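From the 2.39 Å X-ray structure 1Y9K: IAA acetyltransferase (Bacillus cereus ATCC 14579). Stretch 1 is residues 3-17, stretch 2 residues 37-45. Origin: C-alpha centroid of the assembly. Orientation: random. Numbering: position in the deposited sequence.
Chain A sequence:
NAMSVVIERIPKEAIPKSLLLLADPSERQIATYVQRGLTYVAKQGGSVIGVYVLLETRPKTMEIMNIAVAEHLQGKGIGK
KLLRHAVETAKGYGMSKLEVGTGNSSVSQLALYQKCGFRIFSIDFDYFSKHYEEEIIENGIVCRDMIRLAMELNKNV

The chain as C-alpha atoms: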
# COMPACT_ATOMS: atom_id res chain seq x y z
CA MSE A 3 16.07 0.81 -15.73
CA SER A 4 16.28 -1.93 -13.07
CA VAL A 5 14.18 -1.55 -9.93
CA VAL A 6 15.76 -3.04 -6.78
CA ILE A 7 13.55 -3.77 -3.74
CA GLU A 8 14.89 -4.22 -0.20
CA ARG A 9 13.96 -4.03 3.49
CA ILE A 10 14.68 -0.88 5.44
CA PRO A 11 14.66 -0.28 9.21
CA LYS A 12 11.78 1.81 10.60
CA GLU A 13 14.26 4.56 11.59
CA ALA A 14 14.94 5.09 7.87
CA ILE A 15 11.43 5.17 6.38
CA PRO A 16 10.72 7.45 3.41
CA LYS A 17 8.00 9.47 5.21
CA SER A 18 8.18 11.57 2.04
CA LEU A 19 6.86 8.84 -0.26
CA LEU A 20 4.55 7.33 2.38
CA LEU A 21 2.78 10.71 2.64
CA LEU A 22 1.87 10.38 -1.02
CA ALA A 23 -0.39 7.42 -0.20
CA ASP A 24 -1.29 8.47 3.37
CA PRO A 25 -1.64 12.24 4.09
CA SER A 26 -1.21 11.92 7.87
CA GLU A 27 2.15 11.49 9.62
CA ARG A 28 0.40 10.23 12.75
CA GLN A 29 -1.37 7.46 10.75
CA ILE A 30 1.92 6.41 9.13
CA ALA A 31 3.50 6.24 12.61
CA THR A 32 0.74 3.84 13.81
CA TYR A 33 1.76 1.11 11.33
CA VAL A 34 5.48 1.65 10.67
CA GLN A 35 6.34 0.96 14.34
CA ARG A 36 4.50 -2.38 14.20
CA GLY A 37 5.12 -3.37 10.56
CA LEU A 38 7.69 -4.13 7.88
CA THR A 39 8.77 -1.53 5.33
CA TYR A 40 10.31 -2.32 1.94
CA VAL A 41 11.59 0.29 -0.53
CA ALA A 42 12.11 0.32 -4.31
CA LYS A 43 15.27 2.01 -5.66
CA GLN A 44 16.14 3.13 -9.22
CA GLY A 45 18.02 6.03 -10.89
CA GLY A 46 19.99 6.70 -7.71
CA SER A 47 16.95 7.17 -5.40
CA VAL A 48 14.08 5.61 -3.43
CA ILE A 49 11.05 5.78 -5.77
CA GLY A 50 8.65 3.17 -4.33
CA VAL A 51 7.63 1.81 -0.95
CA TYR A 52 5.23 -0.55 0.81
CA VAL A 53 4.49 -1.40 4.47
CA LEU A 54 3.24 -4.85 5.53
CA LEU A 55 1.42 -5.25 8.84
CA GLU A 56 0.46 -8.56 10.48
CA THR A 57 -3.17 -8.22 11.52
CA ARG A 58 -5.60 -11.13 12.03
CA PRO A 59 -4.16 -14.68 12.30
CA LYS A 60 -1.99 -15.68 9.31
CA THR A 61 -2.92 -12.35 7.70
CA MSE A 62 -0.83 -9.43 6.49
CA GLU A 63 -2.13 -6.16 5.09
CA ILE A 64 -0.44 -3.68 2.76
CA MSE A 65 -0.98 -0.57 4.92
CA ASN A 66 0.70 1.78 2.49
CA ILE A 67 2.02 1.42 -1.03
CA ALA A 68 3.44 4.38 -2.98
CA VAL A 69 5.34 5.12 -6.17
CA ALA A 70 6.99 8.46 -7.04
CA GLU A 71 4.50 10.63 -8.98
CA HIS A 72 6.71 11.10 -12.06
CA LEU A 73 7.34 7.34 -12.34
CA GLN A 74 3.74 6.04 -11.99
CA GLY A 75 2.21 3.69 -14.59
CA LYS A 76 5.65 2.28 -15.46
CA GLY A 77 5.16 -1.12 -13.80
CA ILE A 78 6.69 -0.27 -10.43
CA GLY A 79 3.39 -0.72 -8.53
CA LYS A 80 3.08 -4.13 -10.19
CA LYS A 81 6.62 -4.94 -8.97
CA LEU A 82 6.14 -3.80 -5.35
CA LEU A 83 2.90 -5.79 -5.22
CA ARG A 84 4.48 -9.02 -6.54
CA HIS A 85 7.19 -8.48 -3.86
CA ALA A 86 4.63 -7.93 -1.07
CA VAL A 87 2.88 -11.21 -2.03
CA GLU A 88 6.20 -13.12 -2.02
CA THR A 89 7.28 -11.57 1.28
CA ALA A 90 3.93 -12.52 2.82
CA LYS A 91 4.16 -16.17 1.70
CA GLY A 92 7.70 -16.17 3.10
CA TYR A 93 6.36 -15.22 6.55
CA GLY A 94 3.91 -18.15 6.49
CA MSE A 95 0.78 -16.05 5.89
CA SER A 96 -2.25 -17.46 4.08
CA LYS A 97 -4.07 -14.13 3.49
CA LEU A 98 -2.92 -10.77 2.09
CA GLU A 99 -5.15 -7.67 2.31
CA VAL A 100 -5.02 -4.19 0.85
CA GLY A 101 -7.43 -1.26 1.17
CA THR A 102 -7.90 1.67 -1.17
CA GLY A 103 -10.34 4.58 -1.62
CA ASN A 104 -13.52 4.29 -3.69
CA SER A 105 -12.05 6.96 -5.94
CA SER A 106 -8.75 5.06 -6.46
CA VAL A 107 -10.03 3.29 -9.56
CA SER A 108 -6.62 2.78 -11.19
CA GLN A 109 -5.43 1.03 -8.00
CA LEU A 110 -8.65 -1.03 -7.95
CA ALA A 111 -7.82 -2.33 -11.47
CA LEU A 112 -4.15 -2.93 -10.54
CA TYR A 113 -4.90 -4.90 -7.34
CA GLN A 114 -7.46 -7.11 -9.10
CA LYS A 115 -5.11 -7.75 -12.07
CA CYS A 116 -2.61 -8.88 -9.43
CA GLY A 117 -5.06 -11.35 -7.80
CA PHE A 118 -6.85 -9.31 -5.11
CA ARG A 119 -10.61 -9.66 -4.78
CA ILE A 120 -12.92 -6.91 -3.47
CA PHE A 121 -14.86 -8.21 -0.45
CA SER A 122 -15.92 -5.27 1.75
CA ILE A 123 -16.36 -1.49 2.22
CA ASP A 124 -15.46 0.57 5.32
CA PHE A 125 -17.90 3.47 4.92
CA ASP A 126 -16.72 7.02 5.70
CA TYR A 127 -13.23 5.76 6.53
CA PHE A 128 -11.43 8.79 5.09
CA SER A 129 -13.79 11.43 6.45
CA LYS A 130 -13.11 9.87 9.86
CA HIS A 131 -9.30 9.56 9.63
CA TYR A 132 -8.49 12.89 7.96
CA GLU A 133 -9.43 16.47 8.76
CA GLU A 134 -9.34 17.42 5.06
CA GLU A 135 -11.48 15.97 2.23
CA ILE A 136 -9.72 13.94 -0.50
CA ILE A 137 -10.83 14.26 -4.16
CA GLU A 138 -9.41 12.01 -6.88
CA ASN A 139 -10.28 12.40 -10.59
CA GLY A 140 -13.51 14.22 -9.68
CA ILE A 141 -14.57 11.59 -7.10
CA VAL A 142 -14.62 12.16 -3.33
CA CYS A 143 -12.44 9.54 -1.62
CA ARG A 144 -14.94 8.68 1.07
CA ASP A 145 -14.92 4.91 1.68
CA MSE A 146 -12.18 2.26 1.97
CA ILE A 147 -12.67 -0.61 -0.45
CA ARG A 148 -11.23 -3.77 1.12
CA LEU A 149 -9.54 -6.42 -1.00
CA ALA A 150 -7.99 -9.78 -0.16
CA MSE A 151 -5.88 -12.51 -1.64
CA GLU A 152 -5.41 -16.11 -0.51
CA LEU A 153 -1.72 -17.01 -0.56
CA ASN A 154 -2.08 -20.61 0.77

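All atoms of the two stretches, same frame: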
# COMPACT_ATOMS: atom_id res chain seq x y z
N MSE A 3 17.06 1.79 -15.18
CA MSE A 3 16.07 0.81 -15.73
C MSE A 3 15.61 -0.22 -14.69
O MSE A 3 14.41 -0.48 -14.55
CB MSE A 3 16.63 0.09 -16.97
CG MSE A 3 17.92 -0.71 -16.72
SE MSE A 3 17.97 -2.35 -17.51
CE MSE A 3 16.55 -3.17 -16.75
N SER A 4 16.57 -0.80 -13.97
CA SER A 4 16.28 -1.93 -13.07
C SER A 4 15.88 -1.47 -11.68
O SER A 4 16.63 -0.75 -11.01
CB SER A 4 17.48 -2.88 -13.00
OG SER A 4 18.64 -2.22 -12.53
N VAL A 5 14.69 -1.89 -11.25
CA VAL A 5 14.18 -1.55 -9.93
C VAL A 5 14.65 -2.60 -8.92
O VAL A 5 14.45 -3.80 -9.11
CB VAL A 5 12.63 -1.42 -9.93
CG1 VAL A 5 12.10 -1.13 -8.54
CG2 VAL A 5 12.20 -0.32 -10.89
N VAL A 6 15.28 -2.14 -7.84
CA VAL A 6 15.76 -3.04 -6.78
C VAL A 6 14.98 -2.79 -5.48
O VAL A 6 14.92 -1.66 -5.00
CB VAL A 6 17.30 -2.88 -6.54
CG1 VAL A 6 17.83 -4.02 -5.69
CG2 VAL A 6 18.05 -2.85 -7.87
N ILE A 7 14.40 -3.86 -4.93
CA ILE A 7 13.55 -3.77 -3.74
C ILE A 7 14.23 -4.43 -2.54
O ILE A 7 14.72 -5.54 -2.63
CB ILE A 7 12.14 -4.40 -3.95
CG1 ILE A 7 11.47 -3.83 -5.21
CG2 ILE A 7 11.26 -4.21 -2.71
CD1 ILE A 7 10.14 -4.50 -5.59
N GLU A 8 14.23 -3.73 -1.41
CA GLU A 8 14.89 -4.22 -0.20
C GLU A 8 14.20 -3.74 1.08
O GLU A 8 13.48 -2.74 1.07
CB GLU A 8 16.41 -3.85 -0.22
CG GLU A 8 16.73 -2.44 -0.78
CD GLU A 8 18.22 -2.22 -1.11
OE1 GLU A 8 18.77 -2.89 -2.02
OE2 GLU A 8 18.85 -1.34 -0.47
N ARG A 9 14.39 -4.47 2.17
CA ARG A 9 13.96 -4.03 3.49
C ARG A 9 14.74 -2.84 4.01
O ARG A 9 15.95 -2.71 3.78
CB ARG A 9 14.10 -5.15 4.50
CG ARG A 9 12.84 -5.92 4.66
CD ARG A 9 12.53 -6.18 6.10
NE ARG A 9 12.13 -4.96 6.78
CZ ARG A 9 11.87 -4.89 8.08
NH1 ARG A 9 11.95 -5.99 8.83
NH2 ARG A 9 11.51 -3.74 8.62
N ILE A 10 14.04 -1.97 4.74
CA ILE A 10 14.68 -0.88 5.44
C ILE A 10 14.25 -0.92 6.90
O ILE A 10 13.16 -1.42 7.20
CB ILE A 10 14.37 0.51 4.81
CG1 ILE A 10 12.87 0.73 4.69
CG2 ILE A 10 15.08 0.66 3.45
CD1 ILE A 10 12.44 2.13 4.98
N PRO A 11 15.10 -0.42 7.82
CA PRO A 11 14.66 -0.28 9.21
C PRO A 11 13.66 0.86 9.36
O PRO A 11 13.65 1.79 8.55
CB PRO A 11 15.96 0.03 9.95
CG PRO A 11 16.83 0.67 8.93
CD PRO A 11 16.50 0.03 7.63
N LYS A 12 12.81 0.78 10.38
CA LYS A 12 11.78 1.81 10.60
C LYS A 12 12.32 3.22 10.87
O LYS A 12 11.63 4.22 10.64
CB LYS A 12 10.80 1.37 11.69
CG LYS A 12 11.42 0.74 12.93
CD LYS A 12 10.40 -0.18 13.59
CE LYS A 12 10.84 -0.65 14.97
NZ LYS A 12 9.98 -1.79 15.45
N GLU A 13 13.57 3.29 11.33
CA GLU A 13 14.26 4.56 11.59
C GLU A 13 14.71 5.25 10.30
O GLU A 13 15.25 6.35 10.35
CB GLU A 13 15.48 4.34 12.50
CG GLU A 13 15.19 3.62 13.82
CD GLU A 13 15.26 2.09 13.72
OE1 GLU A 13 15.56 1.56 12.62
OE2 GLU A 13 15.02 1.41 14.74
N ALA A 14 14.48 4.59 9.17
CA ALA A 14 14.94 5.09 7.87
C ALA A 14 13.83 5.16 6.83
O ALA A 14 14.10 5.22 5.63
CB ALA A 14 16.09 4.22 7.35
N ILE A 15 12.58 5.16 7.29
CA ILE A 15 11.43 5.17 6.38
C ILE A 15 11.35 6.44 5.52
O ILE A 15 11.61 7.54 6.00
CB ILE A 15 10.07 4.93 7.13
CG1 ILE A 15 9.87 5.93 8.27
CG2 ILE A 15 9.99 3.48 7.62
CD1 ILE A 15 8.40 6.20 8.63
N PRO A 16 11.03 6.28 4.22
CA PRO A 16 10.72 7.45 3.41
C PRO A 16 9.33 7.99 3.74
O PRO A 16 8.37 7.71 3.02
CB PRO A 16 10.79 6.92 1.97
CG PRO A 16 10.50 5.47 2.08
CD PRO A 16 10.96 5.03 3.43
N LYS A 17 9.23 8.75 4.83
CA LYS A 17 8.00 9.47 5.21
C LYS A 17 7.46 10.24 4.01
O LYS A 17 6.25 10.26 3.76
CB LYS A 17 8.28 10.45 6.35
CG LYS A 17 7.81 9.98 7.72
CD LYS A 17 8.37 10.90 8.81
CE LYS A 17 7.55 10.81 10.10
NZ LYS A 17 8.38 11.23 11.28
N GLY A 37 5.03 -2.63 11.83
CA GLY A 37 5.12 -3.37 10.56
C GLY A 37 6.47 -3.41 9.88
O GLY A 37 7.49 -3.01 10.45
N LEU A 38 6.47 -3.90 8.64
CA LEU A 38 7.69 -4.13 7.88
C LEU A 38 7.67 -3.30 6.62
O LEU A 38 6.75 -3.42 5.80
CB LEU A 38 7.84 -5.62 7.53
CG LEU A 38 7.62 -6.70 8.60
CD1 LEU A 38 7.35 -8.07 7.96
CD2 LEU A 38 8.81 -6.79 9.55
N THR A 39 8.69 -2.47 6.45
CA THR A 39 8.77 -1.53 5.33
C THR A 39 9.82 -1.95 4.31
O THR A 39 10.96 -2.21 4.66
CB THR A 39 9.07 -0.11 5.82
OG1 THR A 39 8.19 0.23 6.90
CG2 THR A 39 8.91 0.90 4.70
N TYR A 40 9.41 -2.02 3.05
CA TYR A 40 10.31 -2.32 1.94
C TYR A 40 10.33 -1.15 0.96
O TYR A 40 9.28 -0.56 0.70
CB TYR A 40 9.90 -3.62 1.24
CG TYR A 40 9.86 -4.81 2.18
CD1 TYR A 40 8.86 -4.92 3.15
CD2 TYR A 40 10.81 -5.83 2.09
CE1 TYR A 40 8.81 -6.00 4.02
CE2 TYR A 40 10.77 -6.92 2.96
CZ TYR A 40 9.76 -6.99 3.93
OH TYR A 40 9.71 -8.06 4.81
N VAL A 41 11.50 -0.80 0.45
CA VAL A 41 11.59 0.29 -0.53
C VAL A 41 12.05 -0.19 -1.91
O VAL A 41 12.76 -1.18 -2.02
CB VAL A 41 12.44 1.50 -0.04
CG1 VAL A 41 11.84 2.09 1.23
CG2 VAL A 41 13.92 1.11 0.16
N ALA A 42 11.62 0.52 -2.95
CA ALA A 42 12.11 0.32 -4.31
C ALA A 42 13.10 1.43 -4.67
O ALA A 42 12.83 2.62 -4.43
CB ALA A 42 10.96 0.29 -5.29
N LYS A 43 14.25 1.04 -5.23
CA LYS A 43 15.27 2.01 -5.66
C LYS A 43 15.55 1.90 -7.15
O LYS A 43 15.63 0.79 -7.68
CB LYS A 43 16.57 1.80 -4.87
CG LYS A 43 16.38 1.72 -3.38
CD LYS A 43 17.70 1.84 -2.65
CE LYS A 43 17.49 1.59 -1.16
NZ LYS A 43 18.53 2.24 -0.33
N GLN A 44 15.65 3.05 -7.83
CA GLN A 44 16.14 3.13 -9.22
C GLN A 44 16.43 4.57 -9.70
O GLN A 44 15.65 5.49 -9.44
CB GLN A 44 15.23 2.40 -10.23
CG GLN A 44 13.96 3.13 -10.61
CD GLN A 44 13.78 3.23 -12.11
OE1 GLN A 44 12.80 2.72 -12.66
NE2 GLN A 44 14.72 3.89 -12.78
N GLY A 45 17.56 4.73 -10.40
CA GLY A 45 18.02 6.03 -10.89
C GLY A 45 18.72 6.81 -9.80
O GLY A 45 18.72 8.05 -9.82

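The two stretches of this acetyltransferase form a two-stranded antiparallel β-ladder, held by main-chain hydrogen bonds and dressed on each face by a different set of side chains. It is a compact illustration of a general rule: in an antiparallel pair the backbone sets the register, and the alternation of side chains then decides which chemistry meets on which face.

The strand around residues 6-10 runs against strand 38-43 with an angle of 145° between their directions, so the pairing is antiparallel but visibly twisted. Two complete hydrogen-bonded pairs anchor it. Val-6 N donates to Lys-43 O at 3.0 Å, and Lys-43 N returns the bond to Val-6 O at 2.8 Å; two residues further along each strand, Glu-8 N reaches Val-41 O at 3.0 Å and Val-41 N reaches Glu-8 O at 2.8 Å. The angles at hydrogen, 158° to 175°, leave little strain in these bonds. A further bond, from Ile-10 N to Thr-39 O at 3.1 Å, is nearly straight, but no reciprocal bond closes the ring there.

Between the reciprocal pairs lies the non-hydrogen-bonded pair Ile-7 with Ala-42, whose CA atoms approach to 4.4 Å. Such sites bring the backbones close enough for CA-H groups to point at carbonyl oxygens, and Ile-7 CA lies 3.2 Å from Val-41 O. These contacts supplement the N-H bonds in the same narrow space between the strands.

One face carries Ile-7, Arg-9, Tyr-40 and Ala-42. The small Ala-42 methyl is met by two neighbours: its CB lies 4.2 Å from Ile-7 CG1 and 3.7 Å from Val-5 CG1, the latter contributed by the segment leading into the strand. Farther along, the aliphatic part of Arg-9 lies over the Tyr-40 ring. Arg-9 CZ is 5.5 Å from the centroid of the Tyr-40 ring, too far for more than a weak cation-pi attraction. The guanidinium extends on toward Leu-38, whose CA sits over one of its faces, and Arg-9 NH2 makes a weak hydrogen bond back to Ile-10 O at 3.2 Å.

The other face, bearing Val-6, Glu-8, Ile-10, Thr-39, Val-41 and Lys-43, shows how a single surface can mix charge with hydrophobic packing. Glu-8 and Lys-43 are diagonal neighbours rather than a direct pair, yet their long side chains bridge the offset: Glu-8 OE2 lies 3.6 Å from Lys-43 NZ, a salt bridge at a rather long distance. Next to it the chemistry becomes apolar. Val-41 is touched by both Ile-10 and Pro-16, with Ile-10 CG2 3.5 Å from Val-41 CG2 and Pro-16 CG 3.7 Å from Val-41 CG1. The loop after the first strand thus returns to the ladder, placing Pro-16, the N-cap residue of the following helix, against the same valine that the backbone has already fixed in register.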